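Local coordinates for protein putative oxidoreductase (Klebsiella pneumoniae subsp. pneumoniae MGH 78578, PDB 3E82) that probably acts as an NAD-dependent oxidoreductase of the Gfo/Idh/MocA family, using a Rossmann domain to bind the nucleotide, at residues 7-12 against 67-72; 94-99 against 119-124; 86-91 against 112-117. All coordinates share one frame; numbering follows the deposited sequence.

Interaction 1: 7-12 against 67-72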
ATOM      1  N   THR B   7      45.384  -0.409  16.622  1.00 28.71           N
ATOM      2  CA  THR B   7      43.989  -0.060  16.389  1.00 27.15           C
ATOM      3  C   THR B   7      43.776   0.527  15.001  1.00 26.35           C
ATOM      4  O   THR B   7      44.728   0.918  14.314  1.00 26.69           O
ATOM      5  CB  THR B   7      43.483   0.980  17.412  1.00 28.53           C
ATOM      6  OG1 THR B   7      44.393   2.085  17.452  1.00 30.25           O
ATOM      7  CG2 THR B   7      43.365   0.372  18.793  1.00 28.57           C
ATOM      8  N   ILE B   8      42.514   0.571  14.589  1.00 23.95           N
ATOM      9  CA  ILE B   8      42.153   1.148  13.307  1.00 23.51           C
ATOM     10  C   ILE B   8      41.879   2.610  13.656  1.00 24.30           C
ATOM     11  O   ILE B   8      40.850   2.944  14.256  1.00 22.71           O
ATOM     12  CB  ILE B   8      40.892   0.458  12.719  1.00 22.71           C
ATOM     13  CG1 ILE B   8      41.241  -0.981  12.332  1.00 22.18           C
ATOM     14  CG2 ILE B   8      40.395   1.206  11.499  1.00 20.43           C
ATOM     15  CD1 ILE B   8      40.053  -1.809  11.865  1.00 25.23           C
ATOM     16  N   ASN B   9      42.823   3.475  13.304  1.00 23.23           N
ATOM     17  CA  ASN B   9      42.695   4.893  13.622  1.00 22.78           C
ATOM     18  C   ASN B   9      41.825   5.653  12.627  1.00 21.43           C
ATOM     19  O   ASN B   9      42.102   5.717  11.426  1.00 20.95           O
ATOM     20  CB  ASN B   9      44.093   5.490  13.773  1.00 20.76           C
ATOM     21  CG  ASN B   9      44.914   4.733  14.817  1.00 25.07           C
ATOM     22  OD1 ASN B   9      44.417   4.435  15.911  1.00 24.42           O
ATOM     23  ND2 ASN B   9      46.162   4.409  14.483  1.00 22.71           N
ATOM     24  N   ILE B  10      40.762   6.235  13.168  1.00 21.93           N
ATOM     25  CA  ILE B  10      39.761   6.944  12.387  1.00 21.00           C
ATOM     26  C   ILE B  10      39.743   8.469  12.496  1.00 20.85           C
ATOM     27  O   ILE B  10      40.003   9.044  13.548  1.00 21.24           O
ATOM     28  CB  ILE B  10      38.349   6.454  12.792  1.00 20.90           C
ATOM     29  CG1 ILE B  10      38.235   4.938  12.595  1.00 20.37           C
ATOM     30  CG2 ILE B  10      37.288   7.197  12.004  1.00 19.13           C
ATOM     31  CD1 ILE B  10      37.024   4.326  13.297  1.00 21.43           C
ATOM     32  N   ALA B  11      39.422   9.104  11.377  1.00 20.85           N
ATOM     33  CA  ALA B  11      39.251  10.546  11.327  1.00 20.56           C
ATOM     34  C   ALA B  11      37.781  10.699  10.944  1.00 19.21           C
ATOM     35  O   ALA B  11      37.359  10.222   9.887  1.00 20.24           O
ATOM     36  CB  ALA B  11      40.131  11.166  10.258  1.00 19.18           C
ATOM     37  N   LEU B  12      36.994  11.299  11.830  1.00 19.92           N
ATOM     38  CA  LEU B  12      35.579  11.545  11.557  1.00 19.02           C
ATOM     39  C   LEU B  12      35.518  12.939  10.931  1.00 20.11           C
ATOM     40  O   LEU B  12      35.939  13.919  11.550  1.00 21.20           O
ATOM     41  CB  LEU B  12      34.762  11.514  12.855  1.00 18.37           C
ATOM     42  CG  LEU B  12      33.323  12.031  12.756  1.00 19.46           C
ATOM     43  CD1 LEU B  12      32.569  11.255  11.681  1.00 18.74           C
ATOM     44  CD2 LEU B  12      32.633  11.906  14.113  1.00 18.07           C
ATOM     45  N   ASP B  67      48.557   9.241  10.022  1.00 25.64           N
ATOM     46  CA  ASP B  67      48.138   8.382  11.128  1.00 25.57           C
ATOM     47  C   ASP B  67      46.700   7.887  11.004  1.00 24.94           C
ATOM     48  O   ASP B  67      46.221   7.145  11.863  1.00 23.53           O
ATOM     49  CB  ASP B  67      48.295   9.103  12.466  1.00 26.35           C
ATOM     50  CG  ASP B  67      49.745   9.317  12.849  1.00 29.62           C
ATOM     51  OD1 ASP B  67      50.630   8.744  12.175  1.00 31.01           O
ATOM     52  OD2 ASP B  67      49.994  10.048  13.833  1.00 30.92           O
ATOM     53  N   VAL B  68      46.016   8.312   9.946  1.00 23.68           N
ATOM     54  CA  VAL B  68      44.636   7.903   9.711  1.00 24.46           C
ATOM     55  C   VAL B  68      44.593   6.634   8.850  1.00 23.45           C
ATOM     56  O   VAL B  68      45.292   6.538   7.843  1.00 22.87           O
ATOM     57  CB  VAL B  68      43.831   9.036   9.005  1.00 25.18           C
ATOM     58  CG1 VAL B  68      42.490   8.502   8.494  1.00 24.40           C
ATOM     59  CG2 VAL B  68      43.594  10.185   9.976  1.00 24.88           C
ATOM     60  N   ASP B  69      43.783   5.664   9.268  1.00 22.57           N
ATOM     61  CA  ASP B  69      43.625   4.406   8.537  1.00 22.24           C
ATOM     62  C   ASP B  69      42.268   4.406   7.848  1.00 20.76           C
ATOM     63  O   ASP B  69      42.123   3.940   6.720  1.00 20.47           O
ATOM     64  CB  ASP B  69      43.654   3.198   9.490  1.00 22.32           C
ATOM     65  CG  ASP B  69      44.961   3.070  10.250  1.00 24.35           C
ATOM     66  OD1 ASP B  69      46.031   3.120   9.612  1.00 22.97           O
ATOM     67  OD2 ASP B  69      44.916   2.904  11.484  1.00 22.42           O
ATOM     68  N   LEU B  70      41.271   4.929   8.547  1.00 20.27           N
ATOM     69  CA  LEU B  70      39.914   4.966   8.030  1.00 20.02           C
ATOM     70  C   LEU B  70      39.265   6.329   8.180  1.00 18.30           C
ATOM     71  O   LEU B  70      39.315   6.940   9.244  1.00 21.13           O
ATOM     72  CB  LEU B  70      39.064   3.921   8.759  1.00 20.49           C
ATOM     73  CG  LEU B  70      37.544   3.974   8.580  1.00 17.22           C
ATOM     74  CD1 LEU B  70      37.175   3.718   7.130  1.00 15.35           C
ATOM     75  CD2 LEU B  70      36.906   2.945   9.493  1.00 17.88           C
ATOM     76  N   VAL B  71      38.638   6.788   7.107  1.00 18.48           N
ATOM     77  CA  VAL B  71      37.950   8.071   7.099  1.00 17.74           C
ATOM     78  C   VAL B  71      36.438   7.847   7.115  1.00 18.59           C
ATOM     79  O   VAL B  71      35.917   7.066   6.320  1.00 17.48           O
ATOM     80  CB  VAL B  71      38.329   8.884   5.825  1.00 17.96           C
ATOM     81  CG1 VAL B  71      37.464  10.129   5.707  1.00 16.87           C
ATOM     82  CG2 VAL B  71      39.810   9.269   5.880  1.00 17.06           C
ATOM     83  N   VAL B  72      35.744   8.514   8.035  1.00 17.66           N
ATOM     84  CA  VAL B  72      34.288   8.426   8.131  1.00 17.69           C
ATOM     85  C   VAL B  72      33.759   9.811   7.725  1.00 18.14           C
ATOM     86  O   VAL B  72      33.959  10.800   8.434  1.00 17.48           O
ATOM     87  CB  VAL B  72      33.823   8.083   9.579  1.00 17.52           C
ATOM     88  CG1 VAL B  72      32.304   8.147   9.672  1.00 16.13           C
ATOM     89  CG2 VAL B  72      34.307   6.688   9.973  1.00 19.05           C
TER
HETATM   90  O   HOH W   1      47.589   5.025  12.353  1.00 32.80           O

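Interaction 2: 94-99 against 119-124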
ATOM      1  N   VAL B  94      37.441   4.106   3.426  1.00 19.34           N
ATOM      2  CA  VAL B  94      36.391   5.104   3.549  1.00 19.16           C
ATOM      3  C   VAL B  94      34.985   4.591   3.822  1.00 19.99           C
ATOM      4  O   VAL B  94      34.540   3.617   3.222  1.00 19.96           O
ATOM      5  CB  VAL B  94      36.318   5.958   2.263  1.00 20.89           C
ATOM      6  CG1 VAL B  94      35.271   7.054   2.420  1.00 20.74           C
ATOM      7  CG2 VAL B  94      37.687   6.541   1.942  1.00 21.21           C
ATOM      8  N   VAL B  95      34.302   5.257   4.750  1.00 18.39           N
ATOM      9  CA  VAL B  95      32.915   4.961   5.064  1.00 17.82           C
ATOM     10  C   VAL B  95      32.212   6.297   4.795  1.00 19.05           C
ATOM     11  O   VAL B  95      32.588   7.326   5.361  1.00 18.37           O
ATOM     12  CB  VAL B  95      32.714   4.563   6.540  1.00 18.77           C
ATOM     13  CG1 VAL B  95      31.246   4.756   6.937  1.00 16.49           C
ATOM     14  CG2 VAL B  95      33.125   3.096   6.738  1.00 16.20           C
ATOM     15  N   VAL B  96      31.215   6.279   3.917  1.00 19.05           N
ATOM     16  CA  VAL B  96      30.486   7.498   3.565  1.00 18.52           C
ATOM     17  C   VAL B  96      29.058   7.486   4.086  1.00 19.06           C
ATOM     18  O   VAL B  96      28.295   6.555   3.828  1.00 18.80           O
ATOM     19  CB  VAL B  96      30.424   7.693   2.032  1.00 17.77           C
ATOM     20  CG1 VAL B  96      29.866   9.082   1.700  1.00 17.08           C
ATOM     21  CG2 VAL B  96      31.795   7.483   1.429  1.00 16.76           C
ATOM     22  N   ASP B  97      28.711   8.523   4.832  1.00 19.86           N
ATOM     23  CA  ASP B  97      27.370   8.673   5.374  1.00 20.69           C
ATOM     24  C   ASP B  97      26.451   8.904   4.160  1.00 21.24           C
ATOM     25  O   ASP B  97      26.896   9.431   3.142  1.00 18.27           O
ATOM     26  CB  ASP B  97      27.354   9.890   6.300  1.00 24.19           C
ATOM     27  CG  ASP B  97      26.173   9.905   7.231  1.00 28.41           C
ATOM     28  OD1 ASP B  97      26.037   8.957   8.034  1.00 29.96           O
ATOM     29  OD2 ASP B  97      25.382  10.872   7.165  1.00 30.23           O
ATOM     30  N   LYS B  98      25.188   8.496   4.237  1.00 19.58           N
ATOM     31  CA  LYS B  98      24.298   8.722   3.103  1.00 21.35           C
ATOM     32  C   LYS B  98      24.115  10.232   2.881  1.00 19.96           C
ATOM     33  O   LYS B  98      24.095  11.007   3.834  1.00 19.14           O
ATOM     34  CB  LYS B  98      22.932   8.059   3.333  1.00 22.16           C
ATOM     35  CG  LYS B  98      22.966   6.524   3.402  1.00 23.25           C
ATOM     36  CD  LYS B  98      21.551   5.941   3.401  1.00 24.77           C
ATOM     37  CE  LYS B  98      20.742   6.379   4.613  1.00 22.94           C
ATOM     38  NZ  LYS B  98      21.260   5.769   5.862  1.00 25.63           N
ATOM     39  N   PRO B  99      23.994  10.668   1.614  1.00 20.33           N
ATOM     40  CA  PRO B  99      24.038   9.841   0.409  1.00 19.81           C
ATOM     41  C   PRO B  99      25.462   9.534  -0.039  1.00 20.58           C
ATOM     42  O   PRO B  99      26.375  10.346   0.131  1.00 20.23           O
ATOM     43  CB  PRO B  99      23.305  10.699  -0.613  1.00 21.90           C
ATOM     44  CG  PRO B  99      23.767  12.077  -0.243  1.00 22.23           C
ATOM     45  CD  PRO B  99      23.607  12.052   1.275  1.00 20.68           C
ATOM     46  N   ARG B 119      41.487  -0.326  -1.544  1.00 23.22           N
ATOM     47  CA  ARG B 119      41.046   0.114  -0.230  1.00 22.02           C
ATOM     48  C   ARG B 119      39.554  -0.179  -0.066  1.00 22.07           C
ATOM     49  O   ARG B 119      38.817  -0.219  -1.051  1.00 22.20           O
ATOM     50  CB  ARG B 119      41.316   1.614  -0.064  1.00 27.03           C
ATOM     51  CG  ARG B 119      42.793   1.961   0.163  1.00 31.71           C
ATOM     52  CD  ARG B 119      43.236   1.559   1.556  1.00 38.13           C
ATOM     53  NE  ARG B 119      44.686   1.556   1.707  1.00 45.19           N
ATOM     54  CZ  ARG B 119      45.319   1.032   2.755  1.00 48.73           C
ATOM     55  NH1 ARG B 119      44.622   0.476   3.744  1.00 48.96           N
ATOM     56  NH2 ARG B 119      46.650   1.029   2.805  1.00 51.25           N
ATOM     57  N   LEU B 120      39.113  -0.400   1.169  1.00 19.87           N
ATOM     58  CA  LEU B 120      37.700  -0.655   1.429  1.00 20.43           C
ATOM     59  C   LEU B 120      36.903   0.641   1.358  1.00 20.04           C
ATOM     60  O   LEU B 120      37.303   1.667   1.916  1.00 19.26           O
ATOM     61  CB  LEU B 120      37.485  -1.280   2.817  1.00 20.36           C
ATOM     62  CG  LEU B 120      36.017  -1.569   3.212  1.00 22.39           C
ATOM     63  CD1 LEU B 120      35.961  -2.769   4.145  1.00 20.95           C
ATOM     64  CD2 LEU B 120      35.373  -0.333   3.873  1.00 20.63           C
ATOM     65  N   LEU B 121      35.776   0.582   0.662  1.00 17.93           N
ATOM     66  CA  LEU B 121      34.870   1.725   0.541  1.00 16.99           C
ATOM     67  C   LEU B 121      33.502   1.193   0.926  1.00 17.70           C
ATOM     68  O   LEU B 121      33.098   0.133   0.451  1.00 18.06           O
ATOM     69  CB  LEU B 121      34.813   2.240  -0.898  1.00 13.97           C
ATOM     70  CG  LEU B 121      33.675   3.222  -1.235  1.00 15.18           C
ATOM     71  CD1 LEU B 121      33.783   4.482  -0.404  1.00 14.51           C
ATOM     72  CD2 LEU B 121      33.731   3.560  -2.712  1.00 17.89           C
ATOM     73  N   SER B 122      32.793   1.912   1.786  1.00 17.44           N
ATOM     74  CA  SER B 122      31.462   1.472   2.197  1.00 17.63           C
ATOM     75  C   SER B 122      30.548   2.675   2.406  1.00 18.04           C
ATOM     76  O   SER B 122      31.012   3.815   2.421  1.00 18.45           O
ATOM     77  CB  SER B 122      31.563   0.649   3.484  1.00 17.38           C
ATOM     78  OG  SER B 122      30.320   0.048   3.792  1.00 18.00           O
ATOM     79  N   VAL B 123      29.250   2.420   2.545  1.00 17.88           N
ATOM     80  CA  VAL B 123      28.274   3.479   2.756  1.00 15.91           C
ATOM     81  C   VAL B 123      27.504   3.115   4.024  1.00 16.94           C
ATOM     82  O   VAL B 123      27.216   1.942   4.260  1.00 17.27           O
ATOM     83  CB  VAL B 123      27.304   3.597   1.554  1.00 16.10           C
ATOM     84  CG1 VAL B 123      26.284   4.702   1.812  1.00 16.67           C
ATOM     85  CG2 VAL B 123      28.092   3.881   0.278  1.00 16.57           C
ATOM     86  N   PHE B 124      27.165   4.124   4.823  1.00 16.90           N
ATOM     87  CA  PHE B 124      26.489   3.912   6.099  1.00 16.99           C
ATOM     88  C   PHE B 124      25.027   3.466   6.033  1.00 17.12           C
ATOM     89  O   PHE B 124      24.129   4.200   6.443  1.00 18.09           O
ATOM     90  CB  PHE B 124      26.621   5.185   6.960  1.00 17.30           C
ATOM     91  CG  PHE B 124      26.330   4.981   8.436  1.00 18.29           C
ATOM     92  CD1 PHE B 124      27.013   4.012   9.180  1.00 19.21           C
ATOM     93  CD2 PHE B 124      25.411   5.795   9.091  1.00 18.01           C
ATOM     94  CE1 PHE B 124      26.778   3.864  10.563  1.00 19.00           C
ATOM     95  CE2 PHE B 124      25.169   5.655  10.470  1.00 19.95           C
ATOM     96  CZ  PHE B 124      25.850   4.692  11.205  1.00 18.15           C
TER

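Interaction 3: 86-91 against 112-117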
ATOM      1  N   LEU B  86      39.240  12.029  -2.403  1.00 25.73           N
ATOM      2  CA  LEU B  86      40.510  12.447  -1.830  1.00 25.47           C
ATOM      3  C   LEU B  86      41.046  11.395  -0.862  1.00 24.85           C
ATOM      4  O   LEU B  86      42.231  11.068  -0.878  1.00 23.72           O
ATOM      5  CB  LEU B  86      40.336  13.773  -1.089  1.00 26.63           C
ATOM      6  CG  LEU B  86      41.642  14.435  -0.652  1.00 27.90           C
ATOM      7  CD1 LEU B  86      42.447  14.821  -1.889  1.00 29.91           C
ATOM      8  CD2 LEU B  86      41.345  15.661   0.186  1.00 28.93           C
ATOM      9  N   ALA B  87      40.166  10.870  -0.016  1.00 22.08           N
ATOM     10  CA  ALA B  87      40.556   9.852   0.954  1.00 22.25           C
ATOM     11  C   ALA B  87      41.125   8.614   0.265  1.00 21.77           C
ATOM     12  O   ALA B  87      42.192   8.121   0.640  1.00 21.95           O
ATOM     13  CB  ALA B  87      39.354   9.467   1.818  1.00 19.76           C
ATOM     14  N   LEU B  88      40.404   8.113  -0.737  1.00 22.02           N
ATOM     15  CA  LEU B  88      40.836   6.933  -1.482  1.00 22.40           C
ATOM     16  C   LEU B  88      42.183   7.160  -2.162  1.00 23.84           C
ATOM     17  O   LEU B  88      43.079   6.318  -2.073  1.00 24.99           O
ATOM     18  CB  LEU B  88      39.785   6.542  -2.525  1.00 19.97           C
ATOM     19  CG  LEU B  88      38.489   5.942  -1.965  1.00 21.33           C
ATOM     20  CD1 LEU B  88      37.527   5.644  -3.119  1.00 19.60           C
ATOM     21  CD2 LEU B  88      38.801   4.658  -1.190  1.00 19.33           C
ATOM     22  N   ASN B  89      42.325   8.292  -2.843  1.00 24.01           N
ATOM     23  CA  ASN B  89      43.582   8.617  -3.513  1.00 26.11           C
ATOM     24  C   ASN B  89      44.718   8.749  -2.494  1.00 26.62           C
ATOM     25  O   ASN B  89      45.892   8.596  -2.834  1.00 27.87           O
ATOM     26  CB  ASN B  89      43.421   9.911  -4.328  1.00 25.26           C
ATOM     27  CG  ASN B  89      42.839   9.659  -5.715  1.00 25.56           C
ATOM     28  OD1 ASN B  89      42.056  10.457  -6.236  1.00 27.69           O
ATOM     29  ND2 ASN B  89      43.233   8.548  -6.325  1.00 27.14           N
ATOM     30  N   ALA B  90      44.363   9.010  -1.238  1.00 26.99           N
ATOM     31  CA  ALA B  90      45.344   9.147  -0.166  1.00 27.46           C
ATOM     32  C   ALA B  90      45.625   7.798   0.494  1.00 27.87           C
ATOM     33  O   ALA B  90      46.298   7.727   1.524  1.00 27.62           O
ATOM     34  CB  ALA B  90      44.843  10.136   0.882  1.00 27.60           C
ATOM     35  N   GLY B  91      45.101   6.730  -0.102  1.00 28.20           N
ATOM     36  CA  GLY B  91      45.309   5.406   0.450  1.00 26.16           C
ATOM     37  C   GLY B  91      44.548   5.106   1.733  1.00 25.94           C
ATOM     38  O   GLY B  91      44.965   4.243   2.504  1.00 26.54           O
ATOM     39  N   ALA B 112      35.156   2.064  -8.635  1.00 19.45           N
ATOM     40  CA  ALA B 112      36.316   1.714  -9.450  1.00 20.56           C
ATOM     41  C   ALA B 112      37.608   2.184  -8.790  1.00 21.38           C
ATOM     42  O   ALA B 112      38.608   1.467  -8.785  1.00 22.22           O
ATOM     43  CB  ALA B 112      36.185   2.336 -10.831  1.00 20.91           C
ATOM     44  N   LEU B 113      37.578   3.392  -8.232  1.00 22.10           N
ATOM     45  CA  LEU B 113      38.748   3.962  -7.580  1.00 22.22           C
ATOM     46  C   LEU B 113      39.184   3.152  -6.363  1.00 23.44           C
ATOM     47  O   LEU B 113      40.369   2.855  -6.203  1.00 21.65           O
ATOM     48  CB  LEU B 113      38.470   5.413  -7.170  1.00 23.30           C
ATOM     49  CG  LEU B 113      39.635   6.198  -6.544  1.00 25.04           C
ATOM     50  CD1 LEU B 113      40.808   6.255  -7.528  1.00 24.49           C
ATOM     51  CD2 LEU B 113      39.174   7.602  -6.186  1.00 22.00           C
ATOM     52  N   ALA B 114      38.233   2.794  -5.504  1.00 22.79           N
ATOM     53  CA  ALA B 114      38.559   2.024  -4.307  1.00 23.13           C
ATOM     54  C   ALA B 114      39.188   0.691  -4.704  1.00 23.95           C
ATOM     55  O   ALA B 114      40.101   0.203  -4.041  1.00 23.48           O
ATOM     56  CB  ALA B 114      37.298   1.787  -3.465  1.00 23.81           C
ATOM     57  N   GLU B 115      38.695   0.100  -5.786  1.00 26.20           N
ATOM     58  CA  GLU B 115      39.238  -1.172  -6.240  1.00 28.98           C
ATOM     59  C   GLU B 115      40.635  -0.972  -6.812  1.00 28.91           C
ATOM     60  O   GLU B 115      41.512  -1.809  -6.627  1.00 29.64           O
ATOM     61  CB  GLU B 115      38.304  -1.807  -7.270  1.00 31.44           C
ATOM     62  CG  GLU B 115      36.897  -2.012  -6.712  1.00 37.57           C
ATOM     63  CD  GLU B 115      36.016  -2.875  -7.591  1.00 41.10           C
ATOM     64  OE1 GLU B 115      36.193  -2.844  -8.827  1.00 43.50           O
ATOM     65  OE2 GLU B 115      35.131  -3.573  -7.043  1.00 43.41           O
ATOM     66  N   GLU B 116      40.848   0.146  -7.498  1.00 29.21           N
ATOM     67  CA  GLU B 116      42.164   0.429  -8.059  1.00 30.11           C
ATOM     68  C   GLU B 116      43.165   0.675  -6.933  1.00 28.79           C
ATOM     69  O   GLU B 116      44.294   0.192  -6.978  1.00 28.53           O
ATOM     70  CB  GLU B 116      42.097   1.649  -8.977  1.00 32.83           C
ATOM     71  CG  GLU B 116      43.450   2.290  -9.275  1.00 40.00           C
ATOM     72  CD  GLU B 116      43.353   3.414 -10.297  1.00 43.48           C
ATOM     73  OE1 GLU B 116      42.474   4.294 -10.145  1.00 44.05           O
ATOM     74  OE2 GLU B 116      44.162   3.420 -11.250  1.00 45.38           O
ATOM     75  N   LYS B 117      42.741   1.418  -5.919  1.00 26.37           N
ATOM     76  CA  LYS B 117      43.609   1.731  -4.790  1.00 27.13           C
ATOM     77  C   LYS B 117      43.624   0.622  -3.743  1.00 26.18           C
ATOM     78  O   LYS B 117      44.278   0.740  -2.707  1.00 25.23           O
ATOM     79  CB  LYS B 117      43.178   3.055  -4.149  1.00 27.56           C
ATOM     80  CG  LYS B 117      43.197   4.236  -5.117  1.00 30.91           C
ATOM     81  CD  LYS B 117      44.581   4.432  -5.740  1.00 33.88           C
ATOM     82  CE  LYS B 117      44.545   5.488  -6.843  1.00 37.12           C
ATOM     83  NZ  LYS B 117      45.857   5.619  -7.564  1.00 40.63           N
TER

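Interaction 1: 7-12 against 67-72
The carbonyl oxygen Asn9 O is gripped by two consecutive amides. Asp69 N donates to Asn9 O at 2.7 Å, lying in the carbonyl plane, while Leu70 N, tilted 31° from that plane, reaches Asn9 O at 3.1 Å. The Asp69 carboxylate returns the bond: its OD2 takes Asn9 N at 2.8 Å, met on the anti side, so the start of the pairing is tied through a side chain as well as through the backbone. Further on, Ala11 N to Leu70 O and Val72 N to Ala11 O, both 3.0 Å, continue regular parallel pairing. A water bridges Asn9 ND2 and Asp67 O.

Ile10 carries CG2 anti to the backbone N (chi1 -57° for CG1), which lets that methyl meet Val72 CG2 at 3.6 Å while CG1 lies alongside Leu70 CD2. On the reverse face, Ala11 CB rests against Val68 CG2, also at 3.6 Å. The two strands, 8-12 and 70-72, are central neighbours in a Rossmann sheet. The side of Ile10, Leu12, Leu70 and Val72 is covered by helices 17-28 and 300-310, and strand 33-39 flanks 8-12 across its other edge.

Interaction 2: 94-99 against 119-124
Val94 to Val96 and Leu121 to Val123 run parallel, their short axes 4.6 Å apart at an angle of 19°, and four backbone bonds alternate between them: Val94 N to Leu120 O, Ser122 N to Val94 O, Val96 N to Ser122 O and Phe124 N to Val96 O. The shortest of these, Ser122 N to Val94 O, measures 2.8 Å.

On the face of Val94, Val96, Leu121 and Val123, Leu121 does most of the bridging. Its CG is anti to the backbone N (chi1 167°), which carries CD1 across the pairing to within 4.0 Å of both Val94 CB and Val96 CG2. Two residues on, Val123 CG1 lies 3.4 Å from Val96 O. Next along the pairing, Asp97 OD1 approaches Phe124 CD2 obliquely at 3.4 Å, with carboxylate and ring planes 32° apart; the same oxygen is hydrogen-bonded to His23 NE2. The Lys98 chain, bent at its last two torsions, folds back so that NZ makes a weak bond of 3.3 Å to Phe124 O. A cis peptide joins Lys98 to Pro99. This Asp-Lys-Pro sequence sits where relatives in the family carry a Glu-Lys-Pro motif beside the nicotinamide, consistent with a place at the cofactor site.

The contact closes the beta-alpha-beta unit of strand 93-96, helix 104-116 and strand 121-123, and 121-123 is the last strand of the parallel sheet within this chain. Ser122 OG bonds to Tyr302 OH and Val318 O, and the Phe124 ring meets Tyr302 edge-to-face. Helix 80-89 lies over Val94 and Val96, helix 300-310 covers Val95 and Ser122 on the reverse side, and helix 320-339 reaches Leu121 and Val123.

Interaction 3: 86-91 against 112-117
The carboxamide of Asn89 has Leu113 over one of its faces and Lys117 at its amino end. Leu113 CD2 stands above the carboxamide plane, 4.1 Å from Asn89 OD1, whereas Leu113 CD1 comes obliquely to Asn89 ND2 at 3.5 Å. Lys117 CE lies almost level with the plane and 3.4 Å from Asn89 ND2, a contact of the lysine's methylene chain rather than of its ammonium group. The two residues thus meet the amide from different directions, and neither makes a hydrogen bond to it. This is packing between the C-terminal ends of two neighbouring helices, 80-89 and 104-116, on one side of the Rossmann sheet.

Leu88 is the apolar centre of the contact. Its CG is anti to the carbonyl carbon (chi1 -71°), pointing the branch into the second helix so that CD1 rests on Ala114 CB at 3.9 Å; CD2 touches the same methyl. Its CB meets Leu113 CD2, also at 3.9 Å. Ala114 presents only a methyl here, consistent with the close approach of the backbones, the CA atoms of Leu88 and Ala114 being 6.1 Å apart. Beneath, Leu88 also touches Val94, so one residue joins helix to helix and helix to sheet, while Asn89 and Lys117 form the solvent-facing border.

The first helix ends in a Schellman motif with Gly91, at positive phi (72°), as its C-prime residue: Lys92 N returns to Ala87 O and Gly91 N to Leu88 O. Lys117 runs alongside the last helical turn, its chain bent at chi2 (-57°) towards Asn89. Leu88 O, the acceptor of Gly91 N, also receives a carbon neighbour from the residue just after the other helix, Lys117 CG, at 3.7 Å.

Interaction 1 comes first along the chain: strand 70-73 returns beside strand 8-13 and closes a long loop holding the two strands on the other half of the sheet. Interaction 3 then closes the chain from helix 80-89 through strand 93-96 to the end of helix 104-116, and interaction 2 closes the loop from strand 93-96 through that helix to strand 121-123; their segments alternate, so these two cross. Interaction 1 passes into interaction 2 through the probable hydrogen bond from Val95 N to Val71 O, 2.9 Å. Interaction 3 lies against both: Ala87 CB meets Val71 CG2 and Val94 CG2, and Leu121 CB packs on Ala114 CB. All three belong to one layered Rossmann domain.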